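Local coordinates for protein probable glutathione S-transferase GSTU1 (Oryza sativa, PDB 1OYJ) that conjugates reduced glutathione to a wide range of hydrophobic electrophiles, as a tau-class plant glutathione transferase linked to herbicide detoxification, at residues Ser15-Arg20 with Tyr110-Leu115; Arg22-Glu27 with Val71-Leu76; Asp44-Ser49 with Ile56-His61. All blocks are in the same frame, centred on the assembly; numbering follows the deposited sequence.

Contact 1. Residues Ser15-Arg20 with Tyr110-Leu115; sequences SPFGQR and YVDRKL. With GSH (glutathione), chain N; GSH (glutathione), chain O.
Val111 opens the contact from helix 97-124: its CG1 lies 3.5 Å from Arg20 NH2, at the edge of the guanidinium and near its plane. Asp112 follows with the one salt bridge between the segments. Its OD2 takes both terminal nitrogens of Arg20, NH1 at 2.6 Å on the syn lone pair and NH2 at 2.9 Å, and guanidinium and carboxylate planes differ by only 13°. The arginine chain runs extended from CG to NE, which brings its charged end to Asp112 although the short helix axes stay 13.1 Å apart. NE and NH1 have further partners in Ala168 O and Ser69 OG, so the flat group is fixed in rotation. The pair bridges the thioredoxin-like N-terminal domain and the helical C-terminal domain of the GST fold, just behind the glutathione site. There the Phe17 ring sets one face under CB1 of the first glutathione, while OG of Ser15, the N-cap residue of helix 16-28, lies 3.3 Å from its SG2 sulfur. Lys114 turns to a second glutathione: its chain bends at chi2 (-73°), and NZ donates to OE1 at 2.9 Å and to O31 at 2.6 Å of that molecule.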
loop_
_atom_site.group_PDB
_atom_site.type_symbol
_atom_site.label_atom_id
_atom_site.label_comp_id
_atom_site.label_asym_id
_atom_site.label_seq_id
_atom_site.Cartn_x
_atom_site.Cartn_y
_atom_site.Cartn_z
ATOM N N SER A 15 -14.117 -9.333 9.249
ATOM C CA SER A 15 -13.067 -8.614 8.480
ATOM C C SER A 15 -11.855 -9.438 8.041
ATOM O O SER A 15 -11.081 -9.866 8.854
ATOM C CB SER A 15 -12.499 -7.406 9.237
ATOM O OG SER A 15 -11.541 -6.743 8.460
ATOM N N PRO A 16 -11.644 -9.491 6.741
ATOM C CA PRO A 16 -10.475 -10.182 6.192
ATOM C C PRO A 16 -9.213 -9.466 6.606
ATOM O O PRO A 16 -8.174 -10.099 6.811
ATOM C CB PRO A 16 -10.722 -10.144 4.711
ATOM C CG PRO A 16 -11.728 -9.087 4.472
ATOM C CD PRO A 16 -12.538 -9.013 5.703
ATOM N N PHE A 17 -9.306 -8.105 6.736
ATOM C CA PHE A 17 -8.159 -7.298 7.055
ATOM C C PHE A 17 -7.717 -7.498 8.507
ATOM O O PHE A 17 -6.545 -7.697 8.811
ATOM C CB PHE A 17 -8.488 -5.829 6.794
ATOM C CG PHE A 17 -8.894 -5.551 5.387
ATOM C CD1 PHE A 17 -10.180 -5.238 5.077
ATOM C CD2 PHE A 17 -7.968 -5.573 4.400
ATOM C CE1 PHE A 17 -10.549 -4.927 3.779
ATOM C CE2 PHE A 17 -8.329 -5.286 3.102
ATOM C CZ PHE A 17 -9.636 -4.989 2.820
ATOM N N GLY A 18 -8.681 -7.543 9.429
ATOM C CA GLY A 18 -8.363 -7.837 10.838
ATOM C C GLY A 18 -7.943 -9.302 11.002
ATOM O O GLY A 18 -7.018 -9.629 11.685
ATOM N N GLN A 19 -8.539 -10.184 10.250
ATOM C CA GLN A 19 -8.110 -11.560 10.284
ATOM C C GLN A 19 -6.616 -11.761 9.913
ATOM O O GLN A 19 -5.979 -12.629 10.452
ATOM C CB GLN A 19 -9.023 -12.421 9.435
ATOM C CG GLN A 19 -10.436 -12.622 10.105
ATOM C CD GLN A 19 -11.441 -13.036 9.080
ATOM O OE1 GLN A 19 -11.057 -13.300 7.982
ATOM N NE2 GLN A 19 -12.741 -13.052 9.423
ATOM N N ARG A 20 -6.084 -10.973 8.965
ATOM C CA ARG A 20 -4.717 -11.003 8.725
ATOM C C ARG A 20 -3.891 -10.873 9.984
ATOM O O ARG A 20 -2.918 -11.604 10.139
ATOM C CB ARG A 20 -4.207 -9.910 7.761
ATOM C CG ARG A 20 -4.774 -9.929 6.391
ATOM C CD ARG A 20 -4.498 -8.670 5.618
ATOM N NE ARG A 20 -4.815 -8.814 4.219
ATOM C CZ ARG A 20 -4.680 -7.873 3.316
ATOM N NH1 ARG A 20 -4.433 -6.613 3.677
ATOM N NH2 ARG A 20 -4.827 -8.172 2.045
ATOM N N TYR A 110 -1.058 -6.037 -4.402
ATOM C CA TYR A 110 -1.946 -6.434 -5.445
ATOM C C TYR A 110 -3.242 -7.002 -4.784
ATOM O O TYR A 110 -4.354 -6.643 -5.170
ATOM C CB TYR A 110 -1.329 -7.518 -6.240
ATOM C CG TYR A 110 -2.231 -8.103 -7.293
ATOM C CD1 TYR A 110 -2.260 -7.595 -8.573
ATOM C CD2 TYR A 110 -3.013 -9.197 -7.028
ATOM C CE1 TYR A 110 -3.123 -8.093 -9.516
ATOM C CE2 TYR A 110 -3.859 -9.708 -7.970
ATOM C CZ TYR A 110 -3.882 -9.182 -9.261
ATOM O OH TYR A 110 -4.710 -9.772 -10.221
ATOM N N VAL A 111 -3.079 -7.802 -3.757
ATOM C CA VAL A 111 -4.231 -8.270 -2.974
ATOM C C VAL A 111 -5.076 -7.118 -2.404
ATOM O O VAL A 111 -6.316 -7.100 -2.531
ATOM C CB VAL A 111 -3.837 -9.198 -1.847
ATOM C CG1 VAL A 111 -5.108 -9.642 -1.103
ATOM C CG2 VAL A 111 -3.161 -10.449 -2.439
ATOM N N ASP A 112 -4.416 -6.163 -1.815
ATOM C CA ASP A 112 -5.165 -5.027 -1.295
ATOM C C ASP A 112 -5.905 -4.289 -2.398
ATOM O O ASP A 112 -6.991 -3.786 -2.168
ATOM C CB ASP A 112 -4.255 -4.044 -0.597
ATOM C CG ASP A 112 -4.109 -4.321 0.876
ATOM O OD1 ASP A 112 -3.645 -3.434 1.625
ATOM O OD2 ASP A 112 -4.500 -5.334 1.392
ATOM N N ARG A 113 -5.304 -4.218 -3.590
ATOM C CA ARG A 113 -5.909 -3.480 -4.669
ATOM C C ARG A 113 -7.048 -4.228 -5.320
ATOM O O ARG A 113 -7.844 -3.556 -5.933
ATOM C CB ARG A 113 -4.909 -3.135 -5.793
ATOM C CG ARG A 113 -3.850 -2.101 -5.465
ATOM C CD ARG A 113 -2.659 -1.915 -6.523
ATOM N NE ARG A 113 -1.895 -0.730 -6.073
ATOM C CZ ARG A 113 -2.302 0.541 -6.313
ATOM N NH1 ARG A 113 -1.660 1.560 -5.782
ATOM N NH2 ARG A 113 -3.320 0.779 -7.147
ATOM N N LYS A 114 -7.097 -5.568 -5.254
ATOM C CA LYS A 114 -8.036 -6.296 -6.066
ATOM C C LYS A 114 -9.215 -7.035 -5.331
ATOM O O LYS A 114 -10.385 -6.952 -5.741
ATOM C CB LYS A 114 -7.238 -7.327 -6.903
ATOM C CG LYS A 114 -6.215 -6.653 -7.918
ATOM C CD LYS A 114 -6.902 -5.967 -9.160
ATOM C CE LYS A 114 -5.911 -5.191 -10.008
ATOM N NZ LYS A 114 -6.481 -4.512 -11.258
ATOM N N LEU A 115 -8.892 -7.697 -4.221
ATOM C CA LEU A 115 -9.788 -8.701 -3.652
ATOM C C LEU A 115 -11.035 -8.040 -3.051
ATOM O O LEU A 115 -12.185 -8.326 -3.415
ATOM C CB LEU A 115 -9.049 -9.569 -2.642
ATOM C CG LEU A 115 -8.391 -10.857 -3.115
ATOM C CD1 LEU A 115 -9.472 -11.860 -3.552
ATOM C CD2 LEU A 115 -7.517 -10.592 -4.297
HETATM N N1 GSH N . -6.922 -0.551 4.175
HETATM C CA1 GSH N . -7.570 -1.288 5.211
HETATM C C1 GSH N . -6.779 -2.251 6.011
HETATM O O11 GSH N . -6.817 -2.504 7.197
HETATM O O12 GSH N . -6.011 -2.888 5.323
HETATM C CB1 GSH N . -9.078 -1.413 5.250
HETATM C CG1 GSH N . -9.699 -1.991 6.527
HETATM C CD1 GSH N . -11.217 -1.931 6.405
HETATM O OE1 GSH N . -11.700 -1.855 5.288
HETATM N N2 GSH N . -11.972 -2.012 7.502
HETATM C CA2 GSH N . -13.411 -1.954 7.434
HETATM C C2 GSH N . -13.800 -0.713 8.256
HETATM O O2 GSH N . -13.352 -0.656 9.382
HETATM C CB2 GSH N . -13.953 -3.243 8.054
HETATM S SG2 GSH N . -13.655 -4.681 6.954
HETATM N N3 GSH N . -14.397 0.356 7.727
HETATM C CA3 GSH N . -15.440 0.872 8.649
HETATM C C3 GSH N . -16.822 1.322 8.178
HETATM O O31 GSH N . -17.359 2.387 8.625
HETATM O O32 GSH N . -17.451 0.620 7.401
HETATM N N1 GSH O . -8.240 2.076 -11.472
HETATM C CA1 GSH O . -9.367 1.173 -11.233
HETATM C C1 GSH O . -10.435 1.507 -12.251
HETATM O O11 GSH O . -11.572 1.796 -11.902
HETATM O O12 GSH O . -10.178 1.517 -13.439
HETATM C CB1 GSH O . -8.853 -0.312 -11.315
HETATM C CG1 GSH O . -9.958 -1.331 -11.008
HETATM C CD1 GSH O . -9.608 -2.830 -10.884
HETATM O OE1 GSH O . -8.776 -3.211 -10.081
HETATM N N2 GSH O . -10.320 -3.664 -11.650
HETATM C CA2 GSH O . -10.397 -5.115 -11.462
HETATM C C2 GSH O . -9.817 -5.854 -12.620
HETATM O O2 GSH O . -10.037 -7.077 -12.780
HETATM C CB2 GSH O . -11.828 -5.544 -11.195
HETATM S SG2 GSH O . -12.393 -4.775 -9.667
HETATM N N3 GSH O . -9.023 -5.059 -13.398
HETATM C CA3 GSH O . -8.220 -5.616 -14.474
HETATM C C3 GSH O . -7.082 -6.543 -14.044
HETATM O O31 GSH O . -6.699 -6.525 -12.826
HETATM O O32 GSH O . -6.563 -7.297 -14.933
#

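Contact 2. Residues Arg22-Glu27 with Val71-Leu76; sequences RIAMAE and VILQYL
Leu76 reaches from helix 69-79 toward Ala24 and Met25 of helix 16-28 and can be followed outward atom by atom. Its CB points at the other helix. CG stands anti to the carbonyl carbon (chi1 -65°), and from there the two methyls fork over the facing side chains. CD1 does most of the touching, 3.8 Å from Ala24 CB and 3.7 Å from Met25 CG, so it sits between two consecutive residues of the opposite helix. CD2 adds a looser approach to Met25 CG at 4.1 Å. The Met25 and Leu76 side chains cross at about a right angle. One turn earlier Leu73 brings a single methyl, CD2, to within 3.7 Å of Ala24 CB, so the alanine methyl is met by leucines from two successive turns. Consistent with its small side chain, the Ala24 CA comes to 6.9 Å from that of Leu73. The interface is wholly apolar and all four touching residues are buried. Over these segments the helices run nearly parallel, 10° apart, with axes 10.1 Å from each other. Leu73 also packs on Phe164 and Val167 of helix 164-169, and Met25 on Phe32, while elsewhere on helix 69-79 Val71, Ile72 and Tyr75 lie against Val66 of strand 64-67.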
loop_
_atom_site.group_PDB
_atom_site.type_symbol
_atom_site.label_atom_id
_atom_site.label_comp_id
_atom_site.label_asym_id
_atom_site.label_seq_id
_atom_site.Cartn_x
_atom_site.Cartn_y
_atom_site.Cartn_z
ATOM N N ARG A 22 -4.845 -11.155 13.050
ATOM C CA ARG A 22 -5.059 -12.297 13.996
ATOM C C ARG A 22 -4.148 -13.513 13.658
ATOM O O ARG A 22 -3.532 -14.109 14.595
ATOM C CB ARG A 22 -6.526 -12.812 14.069
ATOM C CG ARG A 22 -7.531 -11.707 14.633
ATOM C CD ARG A 22 -9.035 -12.005 14.438
ATOM N NE ARG A 22 -9.729 -10.990 13.713
ATOM C CZ ARG A 22 -10.934 -11.141 13.224
ATOM N NH1 ARG A 22 -11.471 -10.173 12.525
ATOM N NH2 ARG A 22 -11.571 -12.284 13.374
ATOM N N ILE A 23 -4.157 -13.914 12.390
ATOM C CA ILE A 23 -3.349 -15.068 11.937
ATOM C C ILE A 23 -1.872 -14.817 12.171
ATOM O O ILE A 23 -1.162 -15.690 12.600
ATOM C CB ILE A 23 -3.669 -15.335 10.465
ATOM C CG1 ILE A 23 -5.101 -15.893 10.388
ATOM C CG2 ILE A 23 -2.691 -16.255 9.770
ATOM C CD1 ILE A 23 -5.633 -15.787 8.922
ATOM N N ALA A 24 -1.412 -13.584 11.873
ATOM C CA ALA A 24 -0.001 -13.258 12.033
ATOM C C ALA A 24 0.473 -13.304 13.488
ATOM O O ALA A 24 1.540 -13.881 13.796
ATOM C CB ALA A 24 0.295 -11.958 11.389
ATOM N N MET A 25 -0.341 -12.783 14.399
ATOM C CA MET A 25 -0.059 -12.940 15.805
ATOM C C MET A 25 -0.100 -14.400 16.250
ATOM O O MET A 25 0.812 -14.870 16.928
ATOM C CB MET A 25 -1.012 -12.041 16.632
ATOM C CG MET A 25 -0.579 -10.587 16.525
ATOM S SD MET A 25 -1.479 -9.406 17.534
ATOM C CE MET A 25 -3.114 -9.312 16.761
ATOM N N ALA A 26 -1.125 -15.144 15.848
ATOM C CA ALA A 26 -1.151 -16.556 16.136
ATOM C C ALA A 26 0.096 -17.247 15.637
ATOM O O ALA A 26 0.714 -18.071 16.367
ATOM C CB ALA A 26 -2.373 -17.198 15.553
ATOM N N GLU A 27 0.476 -16.972 14.420
ATOM C CA GLU A 27 1.693 -17.602 13.817
ATOM C C GLU A 27 2.912 -17.314 14.635
ATOM O O GLU A 27 3.837 -18.139 14.681
ATOM C CB GLU A 27 1.974 -17.146 12.382
ATOM C CG GLU A 27 1.114 -17.803 11.316
ATOM C CD GLU A 27 1.395 -19.270 11.216
ATOM O OE1 GLU A 27 2.495 -19.653 10.806
ATOM O OE2 GLU A 27 0.506 -20.023 11.557
ATOM N N VAL A 71 0.503 -2.729 7.084
ATOM C CA VAL A 71 1.412 -1.990 7.919
ATOM C C VAL A 71 1.573 -2.754 9.273
ATOM O O VAL A 71 2.698 -2.934 9.747
ATOM C CB VAL A 71 0.943 -0.466 8.110
ATOM C CG1 VAL A 71 1.876 0.256 9.151
ATOM C CG2 VAL A 71 0.959 0.277 6.808
ATOM N N ILE A 72 0.455 -3.218 9.867
ATOM C CA ILE A 72 0.470 -3.970 11.106
ATOM C C ILE A 72 1.282 -5.275 10.886
ATOM O O ILE A 72 2.130 -5.604 11.679
ATOM C CB ILE A 72 -1.013 -4.310 11.594
ATOM C CG1 ILE A 72 -1.801 -3.046 12.027
ATOM C CG2 ILE A 72 -0.945 -5.319 12.634
ATOM C CD1 ILE A 72 -3.289 -3.179 11.918
ATOM N N LEU A 73 1.047 -5.963 9.768
ATOM C CA LEU A 73 1.832 -7.175 9.469
ATOM C C LEU A 73 3.362 -6.893 9.451
ATOM O O LEU A 73 4.142 -7.605 10.101
ATOM C CB LEU A 73 1.441 -7.779 8.183
ATOM C CG LEU A 73 0.059 -8.334 8.006
ATOM C CD1 LEU A 73 0.032 -9.240 6.767
ATOM C CD2 LEU A 73 -0.377 -9.058 9.204
ATOM N N GLN A 74 3.788 -5.848 8.801
ATOM C CA GLN A 74 5.206 -5.545 8.782
ATOM C C GLN A 74 5.722 -5.137 10.133
ATOM O O GLN A 74 6.863 -5.510 10.563
ATOM C CB GLN A 74 5.458 -4.489 7.739
ATOM C CG GLN A 74 5.330 -5.083 6.349
ATOM C CD GLN A 74 5.642 -4.056 5.295
ATOM O OE1 GLN A 74 6.757 -3.958 4.859
ATOM N NE2 GLN A 74 4.648 -3.294 4.904
ATOM N N TYR A 75 4.826 -4.498 10.873
ATOM C CA TYR A 75 5.149 -4.107 12.234
ATOM C C TYR A 75 5.399 -5.323 13.126
ATOM O O TYR A 75 6.344 -5.342 13.948
ATOM C CB TYR A 75 4.103 -3.123 12.805
ATOM C CG TYR A 75 4.352 -2.671 14.246
ATOM C CD1 TYR A 75 5.339 -1.744 14.542
ATOM C CD2 TYR A 75 3.660 -3.252 15.313
ATOM C CE1 TYR A 75 5.583 -1.353 15.875
ATOM C CE2 TYR A 75 3.907 -2.885 16.625
ATOM C CZ TYR A 75 4.857 -1.937 16.904
ATOM O OH TYR A 75 5.066 -1.577 18.209
ATOM N N LEU A 76 4.568 -6.336 12.987
ATOM C CA LEU A 76 4.696 -7.545 13.777
ATOM C C LEU A 76 6.055 -8.232 13.499
ATOM O O LEU A 76 6.569 -8.929 14.395
ATOM C CB LEU A 76 3.541 -8.481 13.570
ATOM C CG LEU A 76 2.206 -7.940 14.062
ATOM C CD1 LEU A 76 1.050 -8.932 13.627
ATOM C CD2 LEU A 76 2.269 -7.794 15.540
#

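Contact 3. Residues Asp44-Ser49 with Ile56-His61; sequences DLLLRS and IPVLLH. With GSH (glutathione), chain N.
Leu46 and Ile56 form the tight end of this contact, next to glutathione. Leu46 CG lies anti to the backbone N (chi1 164°), which swings its methyls to the strand side: CD2 meets Ile56 CG2 at 3.8 Å, and CD1 touches both that methyl and Val58 CG2. The two branches of Ile56 divide the work. CG2 faces Leu46, whereas CG1 and CD1 lead off to the ligand, with CD1 3.6 Å from glutathione CB2. Further along the strand, Val58 CG1 packs on Ser49 CB at 3.9 Å, and Leu60 CD2 comes to 3.7 Å from Ser49 OG. That hydroxyl is turned back into its own helix, donating to Leu45 O at 2.7 Å from above the carbonyl plane. The packing loosens at Leu45, partly exposed, whose CD2 approaches Leu60 CD1 only at 4.3 Å. Beyond it Asp44 and Arg48 stand in solvent, joined by a long salt bridge from NE to OD2. Helix and strand cross almost perpendicularly, at 87°. Next to Leu46, the backbone of Ile56 binds glutathione through N to O2 and O to N2, each at 2.8 Å, the carbonyl belonging to the cis peptide bond to Pro57. This backbone pairing beside a cis-proline is the hallmark of the glutathione site in the thioredoxin-like domain of GSTs.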
loop_
_atom_site.group_PDB
_atom_site.type_symbol
_atom_site.label_atom_id
_atom_site.label_comp_id
_atom_site.label_asym_id
_atom_site.label_seq_id
_atom_site.Cartn_x
_atom_site.Cartn_y
_atom_site.Cartn_z
ATOM N N ASP A 44 -15.224 5.341 21.129
ATOM C CA ASP A 44 -14.326 6.488 21.257
ATOM C C ASP A 44 -12.836 6.053 21.027
ATOM O O ASP A 44 -12.073 6.744 20.400
ATOM C CB ASP A 44 -14.589 7.179 22.620
ATOM C CG ASP A 44 -13.724 8.386 22.838
ATOM O OD1 ASP A 44 -13.585 9.239 21.923
ATOM O OD2 ASP A 44 -13.150 8.585 23.922
ATOM N N LEU A 45 -12.439 4.884 21.499
ATOM C CA LEU A 45 -11.041 4.445 21.398
ATOM C C LEU A 45 -10.660 4.196 19.911
ATOM O O LEU A 45 -9.681 4.672 19.434
ATOM C CB LEU A 45 -10.786 3.228 22.321
ATOM C CG LEU A 45 -9.426 2.533 22.208
ATOM C CD1 LEU A 45 -8.347 3.360 22.797
ATOM C CD2 LEU A 45 -9.450 1.104 22.807
ATOM N N LEU A 46 -11.510 3.527 19.149
ATOM C CA LEU A 46 -11.201 3.367 17.780
ATOM C C LEU A 46 -11.084 4.753 17.069
ATOM O O LEU A 46 -10.119 5.052 16.350
ATOM C CB LEU A 46 -12.254 2.471 17.135
ATOM C CG LEU A 46 -12.347 2.460 15.627
ATOM C CD1 LEU A 46 -11.126 1.947 15.038
ATOM C CD2 LEU A 46 -13.527 1.672 15.178
ATOM N N LEU A 47 -12.055 5.624 17.309
ATOM C CA LEU A 47 -12.038 6.909 16.645
ATOM C C LEU A 47 -10.823 7.719 17.008
ATOM O O LEU A 47 -10.317 8.497 16.144
ATOM C CB LEU A 47 -13.294 7.693 16.976
ATOM C CG LEU A 47 -14.533 7.032 16.401
ATOM C CD1 LEU A 47 -15.739 7.838 16.927
ATOM C CD2 LEU A 47 -14.502 6.999 14.928
ATOM N N ARG A 48 -10.349 7.572 18.245
ATOM C CA ARG A 48 -9.104 8.252 18.635
ATOM C C ARG A 48 -7.841 7.646 18.135
ATOM O O ARG A 48 -6.860 8.379 17.956
ATOM C CB ARG A 48 -8.867 8.239 20.148
ATOM C CG ARG A 48 -9.674 9.257 20.907
ATOM C CD ARG A 48 -9.331 9.381 22.449
ATOM N NE ARG A 48 -9.683 8.206 23.272
ATOM C CZ ARG A 48 -8.794 7.345 23.810
ATOM N NH1 ARG A 48 -7.477 7.519 23.619
ATOM N NH2 ARG A 48 -9.229 6.321 24.555
ATOM N N SER A 49 -7.832 6.309 18.038
ATOM C CA SER A 49 -6.649 5.514 17.703
ATOM C C SER A 49 -6.385 5.541 16.246
ATOM O O SER A 49 -5.247 5.541 15.901
ATOM C CB SER A 49 -6.819 4.046 18.157
ATOM O OG SER A 49 -7.040 3.963 19.556
ATOM N N ILE A 56 -11.218 -0.486 11.134
ATOM C CA ILE A 56 -10.495 -1.521 11.830
ATOM C C ILE A 56 -9.782 -2.254 10.734
ATOM O O ILE A 56 -10.163 -2.105 9.608
ATOM C CB ILE A 56 -11.442 -2.424 12.711
ATOM C CG1 ILE A 56 -12.530 -3.020 11.849
ATOM C CG2 ILE A 56 -12.044 -1.582 13.810
ATOM C CD1 ILE A 56 -11.968 -4.193 10.878
ATOM N N PRO A 57 -8.740 -3.037 11.011
ATOM C CA PRO A 57 -8.158 -3.264 12.304
ATOM C C PRO A 57 -7.188 -2.220 12.778
ATOM O O PRO A 57 -6.585 -1.447 12.034
ATOM C CB PRO A 57 -7.364 -4.556 12.078
ATOM C CG PRO A 57 -6.911 -4.482 10.643
ATOM C CD PRO A 57 -8.133 -3.907 10.003
ATOM N N VAL A 58 -7.114 -2.155 14.105
ATOM C CA VAL A 58 -6.184 -1.312 14.756
ATOM C C VAL A 58 -5.526 -2.121 15.775
ATOM O O VAL A 58 -6.199 -2.737 16.666
ATOM C CB VAL A 58 -6.883 -0.055 15.515
ATOM C CG1 VAL A 58 -5.787 0.787 16.220
ATOM C CG2 VAL A 58 -7.582 0.785 14.541
ATOM N N LEU A 59 -4.214 -2.075 15.752
ATOM C CA LEU A 59 -3.443 -2.777 16.735
ATOM C C LEU A 59 -2.875 -1.799 17.702
ATOM O O LEU A 59 -2.291 -0.831 17.264
ATOM C CB LEU A 59 -2.211 -3.408 16.112
ATOM C CG LEU A 59 -1.402 -4.170 17.182
ATOM C CD1 LEU A 59 -2.227 -5.422 17.494
ATOM C CD2 LEU A 59 -0.074 -4.635 16.671
ATOM N N LEU A 60 -3.103 -2.005 18.999
ATOM C CA LEU A 60 -2.517 -1.147 20.014
ATOM C C LEU A 60 -1.453 -1.949 20.756
ATOM O O LEU A 60 -1.723 -3.028 21.345
ATOM C CB LEU A 60 -3.608 -0.606 20.965
ATOM C CG LEU A 60 -4.531 0.365 20.206
ATOM C CD1 LEU A 60 -5.938 0.140 20.595
ATOM C CD2 LEU A 60 -4.194 1.792 20.440
ATOM N N HIS A 61 -0.248 -1.428 20.745
ATOM C CA HIS A 61 0.905 -2.048 21.385
ATOM C C HIS A 61 1.328 -1.059 22.453
ATOM O O HIS A 61 1.669 0.090 22.166
ATOM C CB HIS A 61 2.000 -2.323 20.356
ATOM C CG HIS A 61 3.165 -3.100 20.876
ATOM N ND1 HIS A 61 4.420 -3.040 20.295
ATOM C CD2 HIS A 61 3.289 -3.914 21.958
ATOM C CE1 HIS A 61 5.266 -3.782 20.997
ATOM N NE2 HIS A 61 4.609 -4.316 22.017
HETATM N N1 GSH N . -6.922 -0.551 4.175
HETATM C CA1 GSH N . -7.570 -1.288 5.211
HETATM C C1 GSH N . -6.779 -2.251 6.011
HETATM O O11 GSH N . -6.817 -2.504 7.197
HETATM O O12 GSH N . -6.011 -2.888 5.323
HETATM C CB1 GSH N . -9.078 -1.413 5.250
HETATM C CG1 GSH N . -9.699 -1.991 6.527
HETATM C CD1 GSH N . -11.217 -1.931 6.405
HETATM O OE1 GSH N . -11.700 -1.855 5.288
HETATM N N2 GSH N . -11.972 -2.012 7.502
HETATM C CA2 GSH N . -13.411 -1.954 7.434
HETATM C C2 GSH N . -13.800 -0.713 8.256
HETATM O O2 GSH N . -13.352 -0.656 9.382
HETATM C CB2 GSH N . -13.953 -3.243 8.054
HETATM S SG2 GSH N . -13.655 -4.681 6.954
HETATM N N3 GSH N . -14.397 0.356 7.727
HETATM C CA3 GSH N . -15.440 0.872 8.649
HETATM C C3 GSH N . -16.822 1.322 8.178
HETATM O O31 GSH N . -17.359 2.387 8.625
HETATM O O32 GSH N . -17.451 0.620 7.401
#

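How the contacts relate
From the N terminus, helix 16-28 supplies the first segments of contacts 1 and 2 in succession. Contact 3 comes next and closes the shortest loop, between helix 44-49 and strand 58-61. Contact 2 then closes a wider loop around it as helix 69-79 returns to helix 16-28, and contact 1 closes the widest, enclosing both, when helix 97-124 meets the start of helix 16-28. None of the loops cross. Contacts 2 and 3 both lie within the N-terminal domain and touch where Tyr75 OH lies 2.6 Å from His61 ND1, a probable hydrogen bond; contact 1 ties that domain to the C-terminal helices. Contacts 1 and 3 meet at the same glutathione, with Ser15 packing on Ile56.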